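Local coordinates for protein platelet aggregation factor Sm-hPAF (Streptococcus mitis, PDB 4GWI) that binds fucosylated Lewis glycans through its F-type lectin domain, the part present here of a toxin that probably forms pores in cholesterol-containing host membranes, at residues N86-L91 against E128-N133; G68-Y73 against V115-K120. The protein carries 2 engineered substitutions. One frame throughout, in Å; residues are numbered along the deposited sequence.

Contact 1 of 2, residues N86-L91 against E128-N133; sequences NFDVVL and ELKTKN
Strand 87-92 and the end of strand 124-129 run antiparallel, and three backbone bonds hold them together. Asp88 and Glu128 form the hydrogen-bonded pair. Asp88 N gives its hydrogen to Glu128 O at 2.9 Å, and Glu128 N returns one to Asp88 O. Both bonds are nearly straight and lie in the carbonyl plane. Lys130 N adds a third bond to Asn86 O, nearly along the C=O axis but more bent at the hydrogen (148°).

The tight side carries Phe87 and Leu129, the non-hydrogen-bonded pair, with CA atoms 4.3 Å apart. CG of Phe87 sits between its own N and carbonyl carbon (chi1 62°), the crowded position. The ring therefore leads away from Leu129, and it is CB of Phe87 that meets Leu129 CD2 at 3.6 Å. The ring goes on to Leu107 and Leu113, so this side belongs to the hydrophobic interior.

The other side is polar. Asp88 and Glu128 bring two like charges close, with OD1 of Asp88 4.3 Å from OE1 of Glu128. One water donates to both oxygens. Arg101 makes salt bridges to both acids, which probably eases their repulsion. Asp88 OD2 is hydrogen-bonded to His103, so this buried carboxylate is well gripped. Glu128 OE2 pairs with Lys126. The loose part is the exposed Lys130, which bends at chi3 and chi4 and lays CD across the Asp88 carboxylate, 3.6 Å from OD2. Lys130 NZ is 4.5 Å from Asp88 OD1, too far for a salt bridge. At the outer end the Asn86 and Thr131 side chains pass in opposite directions, Asn86 ND2 3.6 Å from Thr131 CG2.

Asn86 and Phe87 both face Phe104 on the neighbouring strand, a G1 beta bulge. The whole is an antiparallel strand pair in the five-stranded sheet of the F-type lectin beta-sandwich.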
loop_
_atom_site.group_PDB
_atom_site.type_symbol
_atom_site.label_atom_id
_atom_site.label_comp_id
_atom_site.label_asym_id
_atom_site.label_seq_id
_atom_site.Cartn_x
_atom_site.Cartn_y
_atom_site.Cartn_z
ATOM N N ASN A 86 -8.052 -3.001 -9.868
ATOM C CA ASN A 86 -8.880 -4.021 -9.274
ATOM C C ASN A 86 -8.257 -4.594 -8.006
ATOM O O ASN A 86 -7.823 -5.738 -7.945
ATOM C CB ASN A 86 -9.126 -5.128 -10.306
ATOM C CG ASN A 86 -10.207 -6.124 -9.856
ATOM O OD1 ASN A 86 -10.921 -5.942 -8.907
ATOM N ND2 ASN A 86 -10.247 -7.265 -10.539
ATOM N N PHE A 87 -8.232 -3.734 -7.009
ATOM C CA PHE A 87 -7.556 -4.090 -5.780
ATOM C C PHE A 87 -8.312 -3.582 -4.577
ATOM O O PHE A 87 -9.134 -2.654 -4.665
ATOM C CB PHE A 87 -6.095 -3.517 -5.730
ATOM C CG PHE A 87 -6.012 -2.014 -5.765
ATOM C CD1 PHE A 87 -6.039 -1.305 -6.955
ATOM C CD2 PHE A 87 -5.957 -1.283 -4.558
ATOM C CE1 PHE A 87 -5.992 0.081 -7.010
ATOM C CE2 PHE A 87 -5.907 0.068 -4.615
ATOM C CZ PHE A 87 -5.859 0.776 -5.776
ATOM N N ASP A 88 -7.999 -4.166 -3.430
ATOM C CA ASP A 88 -8.575 -3.690 -2.154
ATOM C C ASP A 88 -7.475 -3.092 -1.287
ATOM O O ASP A 88 -6.282 -3.492 -1.357
ATOM C CB ASP A 88 -9.150 -4.845 -1.308
ATOM C CG ASP A 88 -10.450 -5.491 -1.895
ATOM O OD1 ASP A 88 -10.707 -6.679 -1.536
ATOM O OD2 ASP A 88 -11.103 -4.879 -2.696
ATOM N N VAL A 89 -7.840 -2.126 -0.482
ATOM C CA VAL A 89 -6.983 -1.628 0.672
ATOM C C VAL A 89 -7.696 -2.098 1.917
ATOM O O VAL A 89 -8.916 -1.808 2.112
ATOM C CB VAL A 89 -6.838 -0.112 0.620
ATOM C CG1 VAL A 89 -5.944 0.413 1.774
ATOM C CG2 VAL A 89 -6.215 0.311 -0.738
ATOM N N VAL A 90 -6.972 -2.774 2.779
ATOM C CA VAL A 90 -7.563 -3.495 3.913
ATOM C C VAL A 90 -6.856 -3.048 5.163
ATOM O O VAL A 90 -5.609 -2.851 5.228
ATOM C CB VAL A 90 -7.322 -5.013 3.769
ATOM C CG1 VAL A 90 -8.177 -5.769 4.784
ATOM C CG2 VAL A 90 -7.729 -5.475 2.366
ATOM N N LEU A 91 -7.649 -2.837 6.223
ATOM C CA LEU A 91 -7.087 -2.603 7.541
ATOM C C LEU A 91 -7.350 -3.831 8.416
ATOM O O LEU A 91 -8.473 -4.333 8.380
ATOM C CB LEU A 91 -7.712 -1.388 8.208
ATOM C CG LEU A 91 -7.594 -0.001 7.486
ATOM C CD1 LEU A 91 -8.191 1.095 8.347
ATOM C CD2 LEU A 91 -6.091 0.210 7.187
ATOM N N GLU A 128 -4.204 -5.477 -1.648
ATOM C CA GLU A 128 -4.408 -6.877 -2.214
ATOM C C GLU A 128 -4.915 -6.708 -3.638
ATOM O O GLU A 128 -5.999 -6.155 -3.856
ATOM C CB GLU A 128 -5.537 -7.589 -1.449
ATOM C CG GLU A 128 -5.161 -7.912 -0.046
ATOM C CD GLU A 128 -6.262 -8.678 0.749
ATOM O OE1 GLU A 128 -7.413 -8.733 0.282
ATOM O OE2 GLU A 128 -5.922 -9.170 1.860
ATOM N N LEU A 129 -4.154 -7.249 -4.598
ATOM C CA LEU A 129 -4.677 -7.301 -5.980
ATOM C C LEU A 129 -5.694 -8.430 -6.089
ATOM O O LEU A 129 -5.546 -9.412 -5.416
ATOM C CB LEU A 129 -3.591 -7.523 -7.021
ATOM C CG LEU A 129 -2.559 -6.415 -7.169
ATOM C CD1 LEU A 129 -1.601 -6.728 -8.335
ATOM C CD2 LEU A 129 -3.185 -5.025 -7.278
ATOM N N LYS A 130 -6.713 -8.196 -6.954
ATOM C CA LYS A 130 -7.744 -9.252 -7.122
ATOM C C LYS A 130 -7.619 -9.903 -8.492
ATOM O O LYS A 130 -8.474 -10.727 -8.872
ATOM C CB LYS A 130 -9.134 -8.662 -6.922
ATOM C CG LYS A 130 -9.260 -8.376 -5.395
ATOM C CD LYS A 130 -10.424 -7.432 -5.133
ATOM C CE LYS A 130 -11.701 -7.849 -5.840
ATOM N NZ LYS A 130 -12.446 -8.897 -5.073
ATOM N N THR A 131 -6.572 -9.597 -9.229
ATOM C CA THR A 131 -6.379 -10.056 -10.609
ATOM C C THR A 131 -5.393 -11.250 -10.686
ATOM O O THR A 131 -4.596 -11.562 -9.770
ATOM C CB THR A 131 -5.828 -8.914 -11.432
ATOM O OG1 THR A 131 -4.595 -8.478 -10.716
ATOM C CG2 THR A 131 -6.874 -7.778 -11.602
ATOM N N LYS A 132 -5.529 -12.052 -11.754
ATOM C CA LYS A 132 -4.661 -13.157 -11.972
ATOM C C LYS A 132 -3.397 -12.714 -12.639
ATOM O O LYS A 132 -3.407 -11.762 -13.418
ATOM C CB LYS A 132 -5.384 -14.186 -12.924
ATOM C CG LYS A 132 -6.509 -14.903 -12.211
ATOM C CD LYS A 132 -7.389 -15.619 -13.250
ATOM C CE LYS A 132 -8.593 -16.272 -12.580
ATOM N NZ LYS A 132 -8.175 -16.861 -11.269
ATOM N N ASN A 133 -2.329 -13.439 -12.258
ATOM C CA ASN A 133 -1.045 -13.383 -12.935
ATOM C C ASN A 133 -0.545 -11.966 -13.172
ATOM O O ASN A 133 -0.165 -11.546 -14.250
ATOM C CB ASN A 133 -1.209 -14.166 -14.295
ATOM C CG ASN A 133 0.102 -14.315 -15.006
ATOM O OD1 ASN A 133 0.220 -13.976 -16.205
ATOM N ND2 ASN A 133 1.123 -14.725 -14.255
HETATM O O HOH W 1 -8.783 -9.098 -1.986
#

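Contact 2 of 2, residues G68-Y73 against V115-K120; sequences GKVKLY and VFFTAK
This antiparallel strand pair belongs to the smaller sheet of the F-type lectin beta-sandwich. Residues 68-73 and 115-117 run antiparallel, their directions 157° apart. Val70 and Val115 are the hydrogen-bonded pair: Val70 N donates to Val115 O, and Val115 N donates to Val70 O at 2.7 Å. Lys69 and Phe116 are the non-hydrogen-bonded pair next to it.

Lys69 lies on the outer side of the sheet. Its CG is anti to the backbone N (chi1 -178°), and the chain is fully extended from there. CB lies near Val115 O. Lys69 CG passes 3.7 Å from Val115 O and also reaches Phe116 CE1. Lys69 CD meets Phe116 CE1 at 3.8 Å, and CE meets CZ. The methylenes thus run beside Phe116, with both side chains pointing the same way. NZ, at the tip, makes a salt bridge with Glu114.

Val70 and Val115 point to the buried side, their CB atoms 4.3 Å apart. The Val70 and Phe117 side chains cross obliquely, and Val70 CG2 lies 3.8 Å from Phe117 CE2. Beyond the ring lie Val89 and Leu91 of strand 87-92, so the valines and Phe117 help fill the space between the sheets.

Past Phe117 the chain turns a corner through an inverse gamma turn centred on Thr118. On the other strand, Gly68 and Lys69 both face Phe144, a classic beta bulge. The last bond across the pair departs from the usual line: Phe117 N donates to Gly68 O at 2.9 Å from a position 59° above the carbonyl plane.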
loop_
_atom_site.group_PDB
_atom_site.type_symbol
_atom_site.label_atom_id
_atom_site.label_comp_id
_atom_site.label_asym_id
_atom_site.label_seq_id
_atom_site.Cartn_x
_atom_site.Cartn_y
_atom_site.Cartn_z
ATOM N N GLY A 68 -6.770 7.190 9.733
ATOM C CA GLY A 68 -7.667 7.984 8.992
ATOM C C GLY A 68 -7.428 8.105 7.471
ATOM O O GLY A 68 -8.369 8.438 6.715
ATOM N N LYS A 69 -6.152 7.861 7.089
ATOM C CA LYS A 69 -5.834 8.017 5.640
ATOM C C LYS A 69 -4.710 7.080 5.274
ATOM O O LYS A 69 -3.735 6.934 6.049
ATOM C CB LYS A 69 -5.442 9.490 5.284
ATOM C CG LYS A 69 -5.156 9.716 3.777
ATOM C CD LYS A 69 -4.681 11.201 3.692
ATOM C CE LYS A 69 -4.361 11.708 2.332
ATOM N NZ LYS A 69 -3.969 13.151 2.581
ATOM N N VAL A 70 -4.879 6.460 4.131
ATOM C CA VAL A 70 -3.757 5.642 3.549
ATOM C C VAL A 70 -3.565 6.204 2.130
ATOM O O VAL A 70 -4.493 6.371 1.384
ATOM C CB VAL A 70 -4.156 4.161 3.430
ATOM C CG1 VAL A 70 -3.036 3.336 2.676
ATOM C CG2 VAL A 70 -4.339 3.590 4.875
ATOM N N LYS A 71 -2.280 6.551 1.797
ATOM C CA LYS A 71 -2.019 7.140 0.464
ATOM C C LYS A 71 -1.095 6.160 -0.292
ATOM O O LYS A 71 -0.094 5.766 0.276
ATOM C CB LYS A 71 -1.273 8.479 0.638
ATOM C CG LYS A 71 -1.261 9.236 -0.656
ATOM C CD LYS A 71 -0.971 10.745 -0.331
ATOM C CE LYS A 71 -0.771 11.418 -1.698
ATOM N NZ LYS A 71 -0.203 12.777 -1.362
ATOM N N LEU A 72 -1.517 5.772 -1.472
ATOM C CA LEU A 72 -0.730 4.807 -2.270
ATOM C C LEU A 72 -0.079 5.702 -3.389
ATOM O O LEU A 72 -0.746 6.475 -4.056
ATOM C CB LEU A 72 -1.621 3.808 -3.006
ATOM C CG LEU A 72 -2.506 2.936 -2.083
ATOM C CD1 LEU A 72 -3.035 1.811 -2.966
ATOM C CD2 LEU A 72 -1.872 2.366 -0.817
ATOM N N TYR A 73 1.162 5.366 -3.674
ATOM C CA TYR A 73 1.870 5.995 -4.829
ATOM C C TYR A 73 2.243 4.906 -5.764
ATOM O O TYR A 73 2.928 3.935 -5.374
ATOM C CB TYR A 73 3.132 6.697 -4.341
ATOM C CG TYR A 73 2.898 7.861 -3.402
ATOM C CD1 TYR A 73 3.069 9.156 -3.890
ATOM C CD2 TYR A 73 2.509 7.673 -2.055
ATOM C CE1 TYR A 73 2.878 10.221 -3.033
ATOM C CE2 TYR A 73 2.295 8.759 -1.200
ATOM C CZ TYR A 73 2.490 10.019 -1.730
ATOM O OH TYR A 73 2.366 11.096 -0.893
ATOM N N VAL A 115 -6.841 7.206 0.254
ATOM C CA VAL A 115 -7.990 6.368 0.753
ATOM C C VAL A 115 -8.275 6.852 2.159
ATOM O O VAL A 115 -7.409 6.933 3.040
ATOM C CB VAL A 115 -7.510 4.913 0.796
ATOM C CG1 VAL A 115 -8.735 4.050 1.230
ATOM C CG2 VAL A 115 -6.988 4.436 -0.552
ATOM N N PHE A 116 -9.533 7.217 2.425
ATOM C CA PHE A 116 -9.902 7.724 3.746
ATOM C C PHE A 116 -10.697 6.693 4.558
ATOM O O PHE A 116 -11.585 6.076 3.945
ATOM C CB PHE A 116 -10.746 9.007 3.570
ATOM C CG PHE A 116 -9.896 10.167 3.021
ATOM C CD1 PHE A 116 -9.212 10.928 3.931
ATOM C CD2 PHE A 116 -9.871 10.411 1.650
ATOM C CE1 PHE A 116 -8.408 12.004 3.479
ATOM C CE2 PHE A 116 -9.044 11.510 1.190
ATOM C CZ PHE A 116 -8.352 12.246 2.132
ATOM N N PHE A 117 -10.276 6.489 5.813
ATOM C CA PHE A 117 -11.006 5.553 6.691
ATOM C C PHE A 117 -11.645 6.277 7.819
ATOM O O PHE A 117 -11.165 7.316 8.245
ATOM C CB PHE A 117 -10.022 4.546 7.217
ATOM C CG PHE A 117 -9.625 3.502 6.175
ATOM C CD1 PHE A 117 -10.405 2.448 5.836
ATOM C CD2 PHE A 117 -8.392 3.648 5.469
ATOM C CE1 PHE A 117 -10.062 1.461 4.894
ATOM C CE2 PHE A 117 -8.042 2.665 4.548
ATOM C CZ PHE A 117 -8.847 1.598 4.203
ATOM N N THR A 118 -12.806 5.715 8.289
ATOM C CA THR A 118 -13.585 6.464 9.320
ATOM C C THR A 118 -13.131 6.063 10.702
ATOM O O THR A 118 -13.681 5.122 11.333
ATOM C CB THR A 118 -15.058 6.180 9.145
ATOM O OG1 THR A 118 -15.446 6.418 7.763
ATOM C CG2 THR A 118 -15.869 7.126 10.016
ATOM N N ALA A 119 -11.971 6.595 11.077
ATOM C CA ALA A 119 -11.343 6.459 12.430
ATOM C C ALA A 119 -11.236 5.013 12.857
ATOM O O ALA A 119 -11.847 4.585 13.875
ATOM C CB ALA A 119 -12.153 7.273 13.451
ATOM N N LYS A 120 -10.510 4.208 12.067
ATOM C CA LYS A 120 -10.469 2.807 12.295
ATOM C C LYS A 120 -9.275 2.362 13.091
ATOM O O LYS A 120 -8.114 2.669 12.707
ATOM C CB LYS A 120 -10.436 2.072 10.928
ATOM C CG LYS A 120 -11.695 2.226 10.046
ATOM C CD LYS A 120 -12.896 1.481 10.739
ATOM C CE LYS A 120 -14.154 1.923 9.962
ATOM N NZ LYS A 120 -15.329 1.336 10.741
#

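The two contacts lie in different sheets of one beta-sandwich, their centres about 16 Å apart. Their segments alternate along the chain. Contact 2 is the more buried; contact 1 is partly buried, reaching solvent at Lys130. They share the core between the sheets: Leu91 CD1 packs 3.5 Å from Phe117 CG, and Phe87 CE2 lies 3.7 Å from Leu72 CD1. Both rely on antiparallel backbone bonds, but their outer sides differ. Contact 1 gathers acidic groups, arginine and water there, whereas contact 2 lays a lysine chain along an aromatic ring. Contact 1 lies away from the glycan and metal sites; the side chain of Leu129 is about 11 Å from a bound fucose.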